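Hydrogenase maturation protease HycI (Thermococcus kodakarensis KOD1, PDB 5ZBY) probably acts as an endopeptidase that matures [NiFe] hydrogenase by cleaving off a C-terminal piece of its precursor. Local coordinates at residues N21-V33 and P127-K141. Sequence-based numbering, arbitrary orientation.
Sequences NDVRGDDAFGVLV and PGSTGLFEEPSELIK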
loop_
_atom_site.group_PDB
_atom_site.type_symbol
_atom_site.label_atom_id
_atom_site.label_comp_id
_atom_site.label_asym_id
_atom_site.label_seq_id
_atom_site.Cartn_x
_atom_site.Cartn_y
_atom_site.Cartn_z
ATOM N N ASN A 21 6.225 -4.806 8.035
ATOM C CA ASN A 21 6.831 -5.831 8.875
ATOM C C ASN A 21 6.024 -5.893 10.168
ATOM O O ASN A 21 5.971 -4.907 10.889
ATOM C CB ASN A 21 8.279 -5.480 9.119
ATOM C CG ASN A 21 8.986 -6.488 10.019
ATOM O OD1 ASN A 21 8.354 -7.158 10.845
ATOM N ND2 ASN A 21 10.276 -6.604 9.838
ATOM N N ASP A 22 5.362 -7.017 10.438
ATOM C CA ASP A 22 4.383 -7.062 11.533
ATOM C C ASP A 22 5.007 -7.122 12.945
ATOM O O ASP A 22 4.275 -7.033 13.950
ATOM C CB ASP A 22 3.410 -8.243 11.342
ATOM C CG ASP A 22 4.120 -9.588 11.178
ATOM O OD1 ASP A 22 5.369 -9.620 11.051
ATOM O OD2 ASP A 22 3.417 -10.621 11.129
ATOM N N VAL A 23 6.325 -7.254 13.026
ATOM C CA VAL A 23 7.039 -7.164 14.300
ATOM C C VAL A 23 7.926 -5.921 14.439
ATOM O O VAL A 23 8.795 -5.872 15.287
ATOM C CB VAL A 23 7.859 -8.428 14.606
ATOM C CG1 VAL A 23 7.010 -9.663 14.387
ATOM C CG2 VAL A 23 9.120 -8.474 13.762
ATOM N N ARG A 24 7.721 -4.937 13.580
ATOM C CA ARG A 24 8.518 -3.721 13.608
ATOM C C ARG A 24 7.709 -2.478 13.974
ATOM O O ARG A 24 7.791 -1.468 13.306
ATOM C CB ARG A 24 9.300 -3.511 12.317
ATOM C CG ARG A 24 10.636 -2.833 12.550
ATOM C CD ARG A 24 11.577 -2.997 11.375
ATOM N NE ARG A 24 11.060 -2.349 10.179
ATOM C CZ ARG A 24 11.277 -2.791 8.947
ATOM N NH1 ARG A 24 11.999 -3.882 8.754
ATOM N NH2 ARG A 24 10.768 -2.143 7.913
ATOM N N GLY A 25 6.886 -2.601 15.007
ATOM C CA GLY A 25 6.091 -1.501 15.511
ATOM C C GLY A 25 5.139 -0.946 14.475
ATOM O O GLY A 25 4.457 -1.695 13.812
ATOM N N ASP A 26 5.099 0.368 14.334
ATOM C CA ASP A 26 4.144 0.980 13.393
ATOM C C ASP A 26 4.422 0.589 11.945
ATOM O O ASP A 26 3.573 0.847 11.075
ATOM C CB ASP A 26 4.179 2.495 13.528
ATOM C CG ASP A 26 3.583 2.977 14.852
ATOM O OD1 ASP A 26 2.763 2.256 15.447
ATOM O OD2 ASP A 26 3.848 4.139 15.209
ATOM N N ASP A 27 5.590 0.017 11.646
ATOM C CA ASP A 27 5.851 -0.524 10.283
ATOM C C ASP A 27 4.967 -1.714 9.949
ATOM O O ASP A 27 4.959 -2.169 8.787
ATOM C CB ASP A 27 7.327 -0.926 10.140
ATOM C CG ASP A 27 8.183 0.191 9.598
ATOM O OD1 ASP A 27 7.618 1.240 9.227
ATOM O OD2 ASP A 27 9.424 0.021 9.521
ATOM N N ALA A 28 4.171 -2.175 10.910
ATOM C CA ALA A 28 3.175 -3.215 10.597
ATOM C C ALA A 28 2.049 -2.659 9.729
ATOM O O ALA A 28 1.263 -3.415 9.188
ATOM C CB ALA A 28 2.582 -3.789 11.850
ATOM N N PHE A 29 1.924 -1.334 9.665
ATOM C CA PHE A 29 0.726 -0.723 9.043
ATOM C C PHE A 29 0.221 -1.406 7.752
ATOM O O PHE A 29 -0.939 -1.811 7.691
ATOM C CB PHE A 29 0.991 0.744 8.735
ATOM C CG PHE A 29 -0.157 1.419 8.054
ATOM C CD1 PHE A 29 -1.280 1.768 8.763
ATOM C CD2 PHE A 29 -0.083 1.708 6.709
ATOM C CE1 PHE A 29 -2.371 2.376 8.121
ATOM C CE2 PHE A 29 -1.158 2.323 6.064
ATOM C CZ PHE A 29 -2.304 2.662 6.796
ATOM N N GLY A 30 1.089 -1.537 6.754
ATOM C CA GLY A 30 0.651 -1.999 5.437
ATOM C C GLY A 30 0.171 -3.437 5.490
ATOM O O GLY A 30 -0.805 -3.797 4.823
ATOM N N VAL A 31 0.850 -4.270 6.283
ATOM C CA VAL A 31 0.436 -5.677 6.363
ATOM C C VAL A 31 -0.851 -5.798 7.171
ATOM O O VAL A 31 -1.728 -6.625 6.811
ATOM C CB VAL A 31 1.550 -6.582 6.916
ATOM C CG1 VAL A 31 2.747 -6.457 6.014
ATOM C CG2 VAL A 31 1.902 -6.232 8.319
ATOM N N LEU A 32 -1.046 -4.899 8.134
ATOM C CA LEU A 32 -2.313 -4.895 8.868
ATOM C C LEU A 32 -3.428 -4.612 7.882
ATOM O O LEU A 32 -4.484 -5.293 7.895
ATOM C CB LEU A 32 -2.290 -3.857 9.996
ATOM C CG LEU A 32 -1.363 -4.201 11.176
ATOM C CD1 LEU A 32 -1.288 -3.066 12.162
ATOM C CD2 LEU A 32 -1.843 -5.456 11.857
ATOM N N VAL A 33 -3.189 -3.643 6.993
ATOM C CA VAL A 33 -4.250 -3.257 6.061
ATOM C C VAL A 33 -4.569 -4.421 5.139
ATOM O O VAL A 33 -5.755 -4.766 4.956
ATOM C CB VAL A 33 -3.871 -2.018 5.250
ATOM C CG1 VAL A 33 -4.927 -1.759 4.161
ATOM C CG2 VAL A 33 -3.821 -0.797 6.163
ATOM N N PRO A 127 4.317 6.764 10.509
ATOM C CA PRO A 127 4.543 5.991 11.739
ATOM C C PRO A 127 5.159 6.832 12.832
ATOM O O PRO A 127 5.793 7.837 12.555
ATOM C CB PRO A 127 5.538 4.921 11.309
ATOM C CG PRO A 127 6.376 5.607 10.261
ATOM C CD PRO A 127 5.377 6.523 9.509
ATOM N N GLY A 128 5.027 6.342 14.046
ATOM C CA GLY A 128 5.569 7.042 15.216
ATOM C C GLY A 128 6.646 6.276 15.921
ATOM O O GLY A 128 7.452 6.861 16.627
ATOM N N SER A 129 6.670 4.963 15.758
ATOM C CA SER A 129 7.705 4.151 16.394
ATOM C C SER A 129 7.950 2.902 15.551
ATOM O O SER A 129 7.001 2.212 15.250
ATOM C CB SER A 129 7.264 3.738 17.783
ATOM O OG SER A 129 8.350 3.084 18.448
ATOM N N THR A 130 9.178 2.640 15.133
ATOM C CA THR A 130 9.460 1.471 14.304
ATOM C C THR A 130 10.526 0.541 14.876
ATOM O O THR A 130 11.351 0.021 14.151
ATOM C CB THR A 130 9.803 1.829 12.850
ATOM O OG1 THR A 130 10.964 2.659 12.818
ATOM C CG2 THR A 130 8.652 2.558 12.205
ATOM N N GLY A 131 10.520 0.381 16.190
ATOM C CA GLY A 131 11.469 -0.479 16.862
ATOM C C GLY A 131 11.314 -1.953 16.544
ATOM O O GLY A 131 10.219 -2.446 16.326
ATOM N N LEU A 132 12.433 -2.660 16.524
ATOM C CA LEU A 132 12.417 -4.089 16.278
ATOM C C LEU A 132 11.770 -4.800 17.481
ATOM O O LEU A 132 12.012 -4.449 18.635
ATOM C CB LEU A 132 13.839 -4.579 16.014
ATOM C CG LEU A 132 14.037 -5.943 15.370
ATOM C CD1 LEU A 132 13.149 -6.128 14.141
ATOM C CD2 LEU A 132 15.491 -6.089 14.983
ATOM N N PHE A 133 10.938 -5.770 17.178
ATOM C CA PHE A 133 10.125 -6.575 18.073
ATOM C C PHE A 133 9.214 -5.711 18.936
ATOM O O PHE A 133 8.972 -6.021 20.095
ATOM C CB PHE A 133 11.004 -7.486 18.949
ATOM C CG PHE A 133 10.346 -8.776 19.288
ATOM C CD1 PHE A 133 10.330 -9.810 18.369
ATOM C CD2 PHE A 133 9.714 -8.952 20.494
ATOM C CE1 PHE A 133 9.702 -10.999 18.651
ATOM C CE2 PHE A 133 9.091 -10.136 20.786
ATOM C CZ PHE A 133 9.093 -11.159 19.876
ATOM N N GLU A 134 8.641 -4.703 18.286
ATOM C CA GLU A 134 7.596 -3.854 18.881
ATOM C C GLU A 134 6.264 -4.182 18.234
ATOM O O GLU A 134 6.191 -4.486 17.042
ATOM C CB GLU A 134 7.888 -2.345 18.690
ATOM C CG GLU A 134 8.859 -1.685 19.671
ATOM C CD GLU A 134 9.039 -0.192 19.384
ATOM O OE1 GLU A 134 8.370 0.315 18.439
ATOM O OE2 GLU A 134 9.845 0.472 20.083
ATOM N N GLU A 135 5.203 -4.106 19.026
ATOM C CA GLU A 135 3.845 -4.181 18.517
ATOM C C GLU A 135 3.527 -2.848 17.846
ATOM O O GLU A 135 4.137 -1.830 18.194
ATOM C CB GLU A 135 2.904 -4.464 19.685
ATOM C CG GLU A 135 1.458 -4.651 19.392
ATOM C CD GLU A 135 0.701 -4.967 20.664
ATOM O OE1 GLU A 135 1.343 -4.989 21.740
ATOM O OE2 GLU A 135 -0.525 -5.192 20.596
ATOM N N PRO A 136 2.589 -2.826 16.875
ATOM C CA PRO A 136 2.194 -1.490 16.409
ATOM C C PRO A 136 1.473 -0.696 17.493
ATOM O O PRO A 136 0.860 -1.291 18.368
ATOM C CB PRO A 136 1.256 -1.779 15.223
ATOM C CG PRO A 136 0.855 -3.240 15.393
ATOM C CD PRO A 136 2.029 -3.897 16.030
ATOM N N SER A 137 1.488 0.611 17.400
ATOM C CA SER A 137 0.743 1.444 18.303
ATOM C C SER A 137 -0.738 1.254 18.104
ATOM O O SER A 137 -1.158 0.815 17.095
ATOM C CB SER A 137 1.130 2.899 18.094
ATOM O OG SER A 137 0.702 3.407 16.871
ATOM N N GLU A 138 -1.506 1.540 19.139
ATOM C CA GLU A 138 -2.956 1.507 19.076
ATOM C C GLU A 138 -3.439 2.380 17.945
ATOM O O GLU A 138 -4.338 1.997 17.194
ATOM C CB GLU A 138 -3.556 2.006 20.389
ATOM C CG GLU A 138 -3.078 1.214 21.574
ATOM C CD GLU A 138 -3.522 -0.236 21.479
ATOM O OE1 GLU A 138 -4.693 -0.463 21.114
ATOM O OE2 GLU A 138 -2.703 -1.143 21.749
ATOM N N LEU A 139 -2.826 3.547 17.819
ATOM C CA LEU A 139 -3.228 4.524 16.807
ATOM C C LEU A 139 -3.050 3.952 15.390
ATOM O O LEU A 139 -3.954 4.014 14.593
ATOM C CB LEU A 139 -2.425 5.831 16.964
ATOM C CG LEU A 139 -2.657 6.887 15.876
ATOM C CD1 LEU A 139 -4.112 7.185 15.705
ATOM C CD2 LEU A 139 -1.893 8.166 16.330
ATOM N N ILE A 140 -1.904 3.377 15.110
ATOM C CA ILE A 140 -1.656 2.783 13.818
ATOM C C ILE A 140 -2.580 1.615 13.549
ATOM O O ILE A 140 -2.975 1.428 12.453
ATOM C CB ILE A 140 -0.179 2.404 13.640
ATOM C CG1 ILE A 140 0.683 3.637 13.446
ATOM C CG2 ILE A 140 0.060 1.427 12.508
ATOM C CD1 ILE A 140 0.096 4.721 12.629
ATOM N N LYS A 141 -2.868 0.813 14.553
ATOM C CA LYS A 141 -3.851 -0.262 14.343
ATOM C C LYS A 141 -5.188 0.311 13.962
ATOM O O LYS A 141 -5.878 -0.230 13.060
ATOM C CB LYS A 141 -4.011 -1.140 15.589
ATOM C CG LYS A 141 -2.792 -1.966 15.899
ATOM C CD LYS A 141 -2.988 -2.775 17.185
ATOM C CE LYS A 141 -2.217 -2.206 18.341
ATOM N NZ LYS A 141 -2.296 -3.131 19.506
#
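Both carboxylate oxygens of Asp26 are gripped twice by the segment 127-141. Asp26 OD1 accepts hydrogen bonds from the backbone N of Ser137 at 2.9 Å, nearly in line with its C-O bond, and from Ser137 OG at 2.8 Å, on the syn side but 23° out of the carboxylate plane. Asp26 OD2 accepts from Gly128 N at 2.8 Å with its anti lone pair, while Ser129 N reaches it from above that plane. With CG anti to the carbonyl carbon (chi1 -70°), the carboxylate lies between Gly128-Ser129 and Ser137; the Ile140 side chain crosses that of Asp26 at about a right angle, Ile140 CG1 lying 3.2 Å from Asp26 OD1. Ser137 is the N-cap of helix 138-156, its OG accepting from Ile140 N, so the buried acid forms a polar cross-link between Gly128-Ser129 and a helix start. With an alanine at Asp26, the amides of Gly128, Ser129 and Ser137 and the Ser137 hydroxyl would probably lose their shared acceptor, and the helix start this tie to Gly128-Ser129. The backbones meet as well, Asp26 N bonding to Ser129 O and, beside the single beta bridge of Arg24 with Glu134, Gly25 N to Glu134 O. At Gly25, positive phi and the nearness of Ser129 O and Glu134 OE1 disfavour any side chain. Asp27 OD2 is held side-on by Arg24 NE and NH2, and Arg24 also pairs with Glu53. Pro136 packs on Ala28 and Leu32, while Phe29 and Ile140 lie against Cys125 of strand 119-125 and Phe29 also touches Ala144 and Leu147 of helix 138-156, bringing the two helix starts together on the sheet.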